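Local coordinates for peptidase S9 prolyl oligopeptidase catalytic domain-containing protein (Pyrococcus horikoshii, PDB 4HXF) that probably hydrolyses peptides as an acylaminoacyl peptidase, a serine protease that assembles into a self-compartmentalizing hexamer of beta-propeller and alpha/beta-hydrolase domains, at residues D244-Y249 with V274-F279; V284-W289 with E310-L315. All coordinates share one frame; numbering follows the deposited sequence.

Interaction 1: residues D244-Y249 with V274-F279; sequences DKIYIY and VYFTLF. With MG (magnesium ion), chain D.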
loop_
_atom_site.group_PDB
_atom_site.type_symbol
_atom_site.label_atom_id
_atom_site.label_comp_id
_atom_site.label_asym_id
_atom_site.label_seq_id
_atom_site.Cartn_x
_atom_site.Cartn_y
_atom_site.Cartn_z
ATOM N N ASP A 244 16.348 -51.089 8.530
ATOM C CA ASP A 244 17.325 -50.533 7.554
ATOM C C ASP A 244 18.720 -50.600 7.995
ATOM O O ASP A 244 19.047 -50.335 9.162
ATOM C CB ASP A 244 16.958 -49.120 7.207
ATOM C CG ASP A 244 15.676 -49.074 6.423
ATOM O OD1 ASP A 244 15.600 -49.592 5.322
ATOM O OD2 ASP A 244 14.611 -48.715 6.958
ATOM N N LYS A 245 19.553 -51.078 7.092
ATOM C CA LYS A 245 20.972 -51.190 7.326
ATOM C C LYS A 245 21.772 -50.310 6.336
ATOM O O LYS A 245 21.257 -49.500 5.621
ATOM C CB LYS A 245 21.413 -52.645 7.143
ATOM C CG LYS A 245 20.670 -53.695 7.968
ATOM C CD LYS A 245 20.775 -53.508 9.507
ATOM C CE LYS A 245 20.067 -54.690 10.261
ATOM N NZ LYS A 245 20.803 -56.021 10.228
ATOM N N ILE A 246 23.061 -50.361 6.412
ATOM C CA ILE A 246 23.935 -49.603 5.500
ATOM C C ILE A 246 24.984 -50.561 4.843
ATOM O O ILE A 246 25.452 -51.565 5.433
ATOM C CB ILE A 246 24.651 -48.415 6.217
ATOM C CG1 ILE A 246 25.402 -48.932 7.426
ATOM C CG2 ILE A 246 23.629 -47.298 6.416
ATOM C CD1 ILE A 246 26.020 -47.797 8.257
ATOM N N TYR A 247 25.355 -50.223 3.618
ATOM C CA TYR A 247 26.216 -50.966 2.749
ATOM C C TYR A 247 27.146 -50.001 2.006
ATOM O O TYR A 247 26.747 -48.848 1.713
ATOM C CB TYR A 247 25.423 -51.701 1.665
ATOM C CG TYR A 247 24.367 -52.600 2.203
ATOM C CD1 TYR A 247 24.625 -53.922 2.351
ATOM C CD2 TYR A 247 23.144 -52.129 2.566
ATOM C CE1 TYR A 247 23.676 -54.760 2.925
ATOM C CE2 TYR A 247 22.196 -52.917 3.086
ATOM C CZ TYR A 247 22.481 -54.245 3.304
ATOM O OH TYR A 247 21.503 -55.029 3.866
ATOM N N ILE A 248 28.366 -50.450 1.781
ATOM C CA ILE A 248 29.346 -49.700 0.969
ATOM C C ILE A 248 29.329 -50.353 -0.394
ATOM O O ILE A 248 29.458 -51.584 -0.523
ATOM C CB ILE A 248 30.745 -49.726 1.646
ATOM C CG1 ILE A 248 30.717 -48.804 2.919
ATOM C CG2 ILE A 248 31.843 -49.312 0.648
ATOM C CD1 ILE A 248 31.953 -49.059 3.845
ATOM N N TYR A 249 29.218 -49.536 -1.429
ATOM C CA TYR A 249 29.256 -50.017 -2.791
ATOM C C TYR A 249 30.439 -49.408 -3.553
ATOM O O TYR A 249 30.506 -48.219 -3.747
ATOM C CB TYR A 249 27.959 -49.772 -3.492
ATOM C CG TYR A 249 27.984 -50.164 -4.943
ATOM C CD1 TYR A 249 28.097 -51.505 -5.336
ATOM C CD2 TYR A 249 27.811 -49.213 -5.910
ATOM C CE1 TYR A 249 28.077 -51.859 -6.681
ATOM C CE2 TYR A 249 27.783 -49.547 -7.216
ATOM C CZ TYR A 249 27.927 -50.851 -7.597
ATOM O OH TYR A 249 27.894 -51.070 -8.935
ATOM N N VAL A 274 32.783 -44.876 8.103
ATOM C CA VAL A 274 31.362 -44.596 8.186
ATOM C C VAL A 274 30.993 -44.279 9.635
ATOM O O VAL A 274 31.254 -45.042 10.603
ATOM C CB VAL A 274 30.549 -45.798 7.714
ATOM C CG1 VAL A 274 28.999 -45.561 7.841
ATOM C CG2 VAL A 274 30.925 -46.143 6.249
ATOM N N TYR A 275 30.291 -43.189 9.753
ATOM C CA TYR A 275 29.750 -42.800 11.071
ATOM C C TYR A 275 28.255 -43.016 11.000
ATOM O O TYR A 275 27.636 -42.662 10.021
ATOM C CB TYR A 275 30.013 -41.294 11.319
ATOM C CG TYR A 275 31.512 -41.035 11.519
ATOM C CD1 TYR A 275 32.307 -40.796 10.460
ATOM C CD2 TYR A 275 32.026 -41.086 12.737
ATOM C CE1 TYR A 275 33.671 -40.575 10.643
ATOM C CE2 TYR A 275 33.398 -40.818 12.963
ATOM C CZ TYR A 275 34.171 -40.527 11.881
ATOM O OH TYR A 275 35.591 -40.321 12.029
ATOM N N PHE A 276 27.688 -43.579 12.068
ATOM C CA PHE A 276 26.291 -43.919 12.002
ATOM C C PHE A 276 25.685 -44.020 13.411
ATOM O O PHE A 276 26.380 -44.292 14.362
ATOM C CB PHE A 276 26.141 -45.253 11.245
ATOM C CG PHE A 276 26.675 -46.452 11.945
ATOM C CD1 PHE A 276 27.999 -46.825 11.731
ATOM C CD2 PHE A 276 25.865 -47.248 12.729
ATOM C CE1 PHE A 276 28.484 -47.937 12.350
ATOM C CE2 PHE A 276 26.380 -48.378 13.329
ATOM C CZ PHE A 276 27.706 -48.726 13.142
ATOM N N THR A 277 24.388 -43.856 13.478
ATOM C CA THR A 277 23.664 -44.025 14.682
ATOM C C THR A 277 22.701 -45.187 14.587
ATOM O O THR A 277 22.228 -45.522 13.487
ATOM C CB THR A 277 22.827 -42.775 15.013
ATOM O OG1 THR A 277 22.142 -42.278 13.838
ATOM C CG2 THR A 277 23.844 -41.633 15.497
ATOM N N LEU A 278 22.406 -45.808 15.710
ATOM C CA LEU A 278 21.441 -46.917 15.819
ATOM C C LEU A 278 20.437 -46.679 16.836
ATOM O O LEU A 278 20.712 -46.060 17.896
ATOM C CB LEU A 278 22.164 -48.210 16.301
ATOM C CG LEU A 278 23.316 -48.830 15.521
ATOM C CD1 LEU A 278 24.011 -50.045 16.208
ATOM C CD2 LEU A 278 22.727 -49.260 14.143
ATOM N N PHE A 279 19.248 -47.202 16.576
ATOM C CA PHE A 279 18.132 -47.182 17.531
ATOM C C PHE A 279 18.328 -48.378 18.459
ATOM O O PHE A 279 18.344 -49.566 18.049
ATOM C CB PHE A 279 16.794 -47.316 16.855
ATOM C CG PHE A 279 16.367 -46.190 16.012
ATOM C CD1 PHE A 279 16.559 -46.267 14.650
ATOM C CD2 PHE A 279 15.646 -45.114 16.519
ATOM C CE1 PHE A 279 16.113 -45.331 13.771
ATOM C CE2 PHE A 279 15.232 -44.115 15.630
ATOM C CZ PHE A 279 15.506 -44.212 14.250
HETATM MG MG MG D . 13.435 -48.189 8.631
HETATM O O HOH W 1 12.262 -49.884 8.442
HETATM O O HOH W 2 12.312 -47.559 10.252
HETATM O O HOH W 3 12.062 -47.252 7.246
HETATM O O HOH W 4 14.640 -46.383 8.817
#
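The F276 ring meets I246 obliquely. The CD1 methyl of I246 lies 3.9 Å from F276 CB, with CG and CD1 of the phenylalanine only slightly farther, so the methyl bears on the root of the ring and not on its far end. At the edge of the ring, and in its plane, lies CG of L278, two residues on along the same strand. With its CG between the backbone N and the carbonyl carbon (chi1 68°), F276 keeps CB and the near end of the ring beside that methyl. The CD1 methyl of I246 also reaches V274 CG1 at 3.7 Å, these two side chains meeting tip to tip. I248 runs past V274 in the opposite sense, bringing its CD1 to 3.9 Å from V274 CG2, so each methyl of the valine serves one isoleucine.

Strand 245-249 is third in its four-stranded sheet and strand 273-280 second in the next. Their axes run antiparallel at 162° and come no closer than 9.8 Å, a spacing for side-chain packing between the faces of two sheets. This is the contact between neighbouring blades of a beta-propeller. All four touching residues are buried, and Y232 and A267, on strands flanking the pair, also pack on I246.

D244, just before strand 245-249, takes no part in this packing. Its OD2 binds the magnesium ion at 2.1 Å, with water 2 roughly opposite, and waters 1 and 4 face each other across the metal. E263 OE2 supplies the sixth ligand of the octahedron, while OD1 of D244 forms a salt bridge with K237.

Interaction 2: residues V284-W289 with E310-L315; sequences VNLYLW and ERLIYL
Y314, whose ring receives L286 across this contact, has its hydroxyl hydrogen-bonded to E332 OE1, a partner on strand 332-334 of its own sheet. The polar end is therefore paired outside the two segments, while L286 meets carbon atoms of the ring, which I303 and F306 also touch. CD2 of L286 lies 3.6 Å from Y314 CD1. The methyl comes in obliquely near CG, CD1 and CE1, nearest to CD1. L286 extends with CG opposite the backbone N (chi1 -177°), which carries its branch out toward the neighbouring sheet. The same CD2 of L286 also lies 4.3 Å from L312 CD2, so a single methyl makes both contacts.

Strand 283-289 is third in its blade and strand 312-317 second in the following one, and the CA atoms of L286 and Y314 stand 8.8 Å apart. Such a gap is bridged by side chains, as expected between adjacent propeller blades. F306 on strand 302-308 touches both L286 and Y314, adding a second aromatic ring to the group. I313, which points away from strand 283-289, and L315 both pack against strand 16-23 of the first blade, I313 on P20 and T22, L315 on L17 and P20.

L286, L312 and Y314 are all buried, and the two segments together cover 111 Å², most of it on L286. Between these two segments the contacts found are apolar, so their attraction is probably one of dispersion and the exclusion of water.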
loop_
_atom_site.group_PDB
_atom_site.type_symbol
_atom_site.label_atom_id
_atom_site.label_comp_id
_atom_site.label_asym_id
_atom_site.label_seq_id
_atom_site.Cartn_x
_atom_site.Cartn_y
_atom_site.Cartn_z
ATOM N N VAL A 284 19.431 -43.403 20.953
ATOM C CA VAL A 284 19.954 -43.368 19.591
ATOM C C VAL A 284 21.463 -43.093 19.789
ATOM O O VAL A 284 21.828 -41.996 20.217
ATOM C CB VAL A 284 19.274 -42.407 18.653
ATOM C CG1 VAL A 284 19.989 -42.273 17.329
ATOM C CG2 VAL A 284 17.802 -42.786 18.499
ATOM N N ASN A 285 22.286 -44.070 19.473
ATOM C CA ASN A 285 23.700 -44.095 19.849
ATOM C C ASN A 285 24.593 -43.977 18.625
ATOM O O ASN A 285 24.227 -44.522 17.578
ATOM C CB ASN A 285 24.058 -45.383 20.605
ATOM C CG ASN A 285 23.393 -45.487 21.976
ATOM O OD1 ASN A 285 23.320 -44.480 22.715
ATOM N ND2 ASN A 285 22.848 -46.687 22.269
ATOM N N LEU A 286 25.711 -43.286 18.734
ATOM C CA LEU A 286 26.719 -43.017 17.662
ATOM C C LEU A 286 27.916 -43.955 17.701
ATOM O O LEU A 286 28.532 -44.227 18.748
ATOM C CB LEU A 286 27.244 -41.546 17.778
ATOM C CG LEU A 286 28.253 -41.079 16.699
ATOM C CD1 LEU A 286 27.593 -41.112 15.275
ATOM C CD2 LEU A 286 28.643 -39.629 17.016
ATOM N N TYR A 287 28.185 -44.503 16.515
ATOM C CA TYR A 287 29.269 -45.421 16.243
ATOM C C TYR A 287 30.041 -44.956 15.013
ATOM O O TYR A 287 29.583 -44.135 14.247
ATOM C CB TYR A 287 28.678 -46.824 15.925
ATOM C CG TYR A 287 27.927 -47.438 17.077
ATOM C CD1 TYR A 287 26.608 -47.188 17.257
ATOM C CD2 TYR A 287 28.556 -48.179 18.054
ATOM C CE1 TYR A 287 25.930 -47.732 18.334
ATOM C CE2 TYR A 287 27.893 -48.686 19.189
ATOM C CZ TYR A 287 26.537 -48.473 19.280
ATOM O OH TYR A 287 25.892 -49.006 20.358
ATOM N N LEU A 288 31.211 -45.585 14.865
ATOM C CA LEU A 288 32.075 -45.488 13.703
ATOM C C LEU A 288 32.337 -46.917 13.182
ATOM O O LEU A 288 32.477 -47.836 13.963
ATOM C CB LEU A 288 33.452 -44.852 14.145
ATOM C CG LEU A 288 34.750 -45.312 13.429
ATOM C CD1 LEU A 288 34.719 -44.572 12.098
ATOM C CD2 LEU A 288 36.038 -45.026 14.131
ATOM N N TRP A 289 32.432 -47.064 11.868
ATOM C CA TRP A 289 32.995 -48.289 11.263
ATOM C C TRP A 289 34.197 -47.909 10.515
ATOM O O TRP A 289 34.187 -47.085 9.655
ATOM C CB TRP A 289 31.948 -49.023 10.409
ATOM C CG TRP A 289 32.492 -50.256 9.761
ATOM C CD1 TRP A 289 32.377 -51.558 10.195
ATOM C CD2 TRP A 289 33.097 -50.333 8.474
ATOM N NE1 TRP A 289 32.901 -52.419 9.269
ATOM C CE2 TRP A 289 33.381 -51.744 8.240
ATOM C CE3 TRP A 289 33.480 -49.409 7.543
ATOM C CZ2 TRP A 289 34.031 -52.179 7.096
ATOM C CZ3 TRP A 289 34.129 -49.848 6.394
ATOM C CH2 TRP A 289 34.397 -51.202 6.181
ATOM N N GLU A 310 37.529 -33.367 9.394
ATOM C CA GLU A 310 38.640 -33.505 10.277
ATOM C C GLU A 310 38.287 -33.719 11.690
ATOM O O GLU A 310 39.077 -34.295 12.514
ATOM C CB GLU A 310 39.629 -32.326 10.152
ATOM C CG GLU A 310 40.189 -32.218 8.728
ATOM C CD GLU A 310 41.191 -31.074 8.510
ATOM O OE1 GLU A 310 41.371 -30.197 9.411
ATOM O OE2 GLU A 310 41.810 -31.091 7.412
ATOM N N ARG A 311 37.130 -33.216 12.066
ATOM C CA ARG A 311 36.670 -33.340 13.447
ATOM C C ARG A 311 35.308 -34.069 13.412
ATOM O O ARG A 311 34.683 -34.139 12.372
ATOM C CB ARG A 311 36.463 -31.940 14.041
ATOM C CG ARG A 311 37.785 -31.129 14.183
ATOM C CD ARG A 311 38.832 -31.840 15.046
ATOM N NE ARG A 311 38.992 -31.269 16.387
ATOM C CZ ARG A 311 39.455 -30.028 16.633
ATOM N NH1 ARG A 311 39.782 -29.184 15.628
ATOM N NH2 ARG A 311 39.569 -29.610 17.895
ATOM N N LEU A 312 34.963 -34.695 14.501
ATOM C CA LEU A 312 33.618 -35.316 14.632
ATOM C C LEU A 312 32.778 -34.495 15.681
ATOM O O LEU A 312 33.157 -34.375 16.851
ATOM C CB LEU A 312 33.659 -36.776 15.074
ATOM C CG LEU A 312 32.336 -37.523 15.422
ATOM C CD1 LEU A 312 31.342 -37.509 14.244
ATOM C CD2 LEU A 312 32.720 -38.898 15.904
ATOM N N ILE A 313 31.625 -34.055 15.196
ATOM C CA ILE A 313 30.705 -33.292 16.065
ATOM C C ILE A 313 29.323 -33.904 15.979
ATOM O O ILE A 313 28.956 -34.514 14.939
ATOM C CB ILE A 313 30.722 -31.831 15.698
ATOM C CG1 ILE A 313 30.486 -31.582 14.238
ATOM C CG2 ILE A 313 32.046 -31.182 16.137
ATOM C CD1 ILE A 313 29.214 -31.025 13.797
ATOM N N TYR A 314 28.567 -33.713 17.054
ATOM C CA TYR A 314 27.217 -34.257 17.085
ATOM C C TYR A 314 26.341 -33.518 18.053
ATOM O O TYR A 314 26.764 -32.923 19.018
ATOM C CB TYR A 314 27.296 -35.765 17.427
ATOM C CG TYR A 314 28.030 -36.163 18.667
ATOM C CD1 TYR A 314 29.394 -36.475 18.603
ATOM C CD2 TYR A 314 27.390 -36.268 19.912
ATOM C CE1 TYR A 314 30.090 -36.852 19.709
ATOM C CE2 TYR A 314 28.084 -36.674 21.066
ATOM C CZ TYR A 314 29.437 -37.021 20.931
ATOM O OH TYR A 314 30.123 -37.415 22.020
ATOM N N LEU A 315 25.059 -33.630 17.783
ATOM C CA LEU A 315 24.031 -33.044 18.677
ATOM C C LEU A 315 23.462 -34.179 19.537
ATOM O O LEU A 315 23.027 -35.198 18.983
ATOM C CB LEU A 315 22.891 -32.484 17.828
ATOM C CG LEU A 315 23.044 -31.198 17.050
ATOM C CD1 LEU A 315 21.881 -30.810 16.177
ATOM C CD2 LEU A 315 23.369 -30.013 18.033
#

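Overall arrangement
Interactions 1 and 2 are successive blade-to-blade junctions of the propeller, their centres about 12 Å apart, and both use the sheet containing strands 273-280 and 283-289. Those two neighbouring strands are probably hydrogen-bonded, V274 O to W289 N at 2.7 Å and F276 O to Y287 N at 2.8 Å. W289 CZ3 also packs 3.4 Å from I248 CD1, bringing a residue of 284-289 against interaction 1. The geometry recurs: a third strand offers a branched aliphatic residue, I246 or L286, to an aromatic one, F276 or Y314, on the next blade's second strand. Neither contact includes a residue of the inhibitor pocket; a magnesium ligand, D244, belongs to interaction 1.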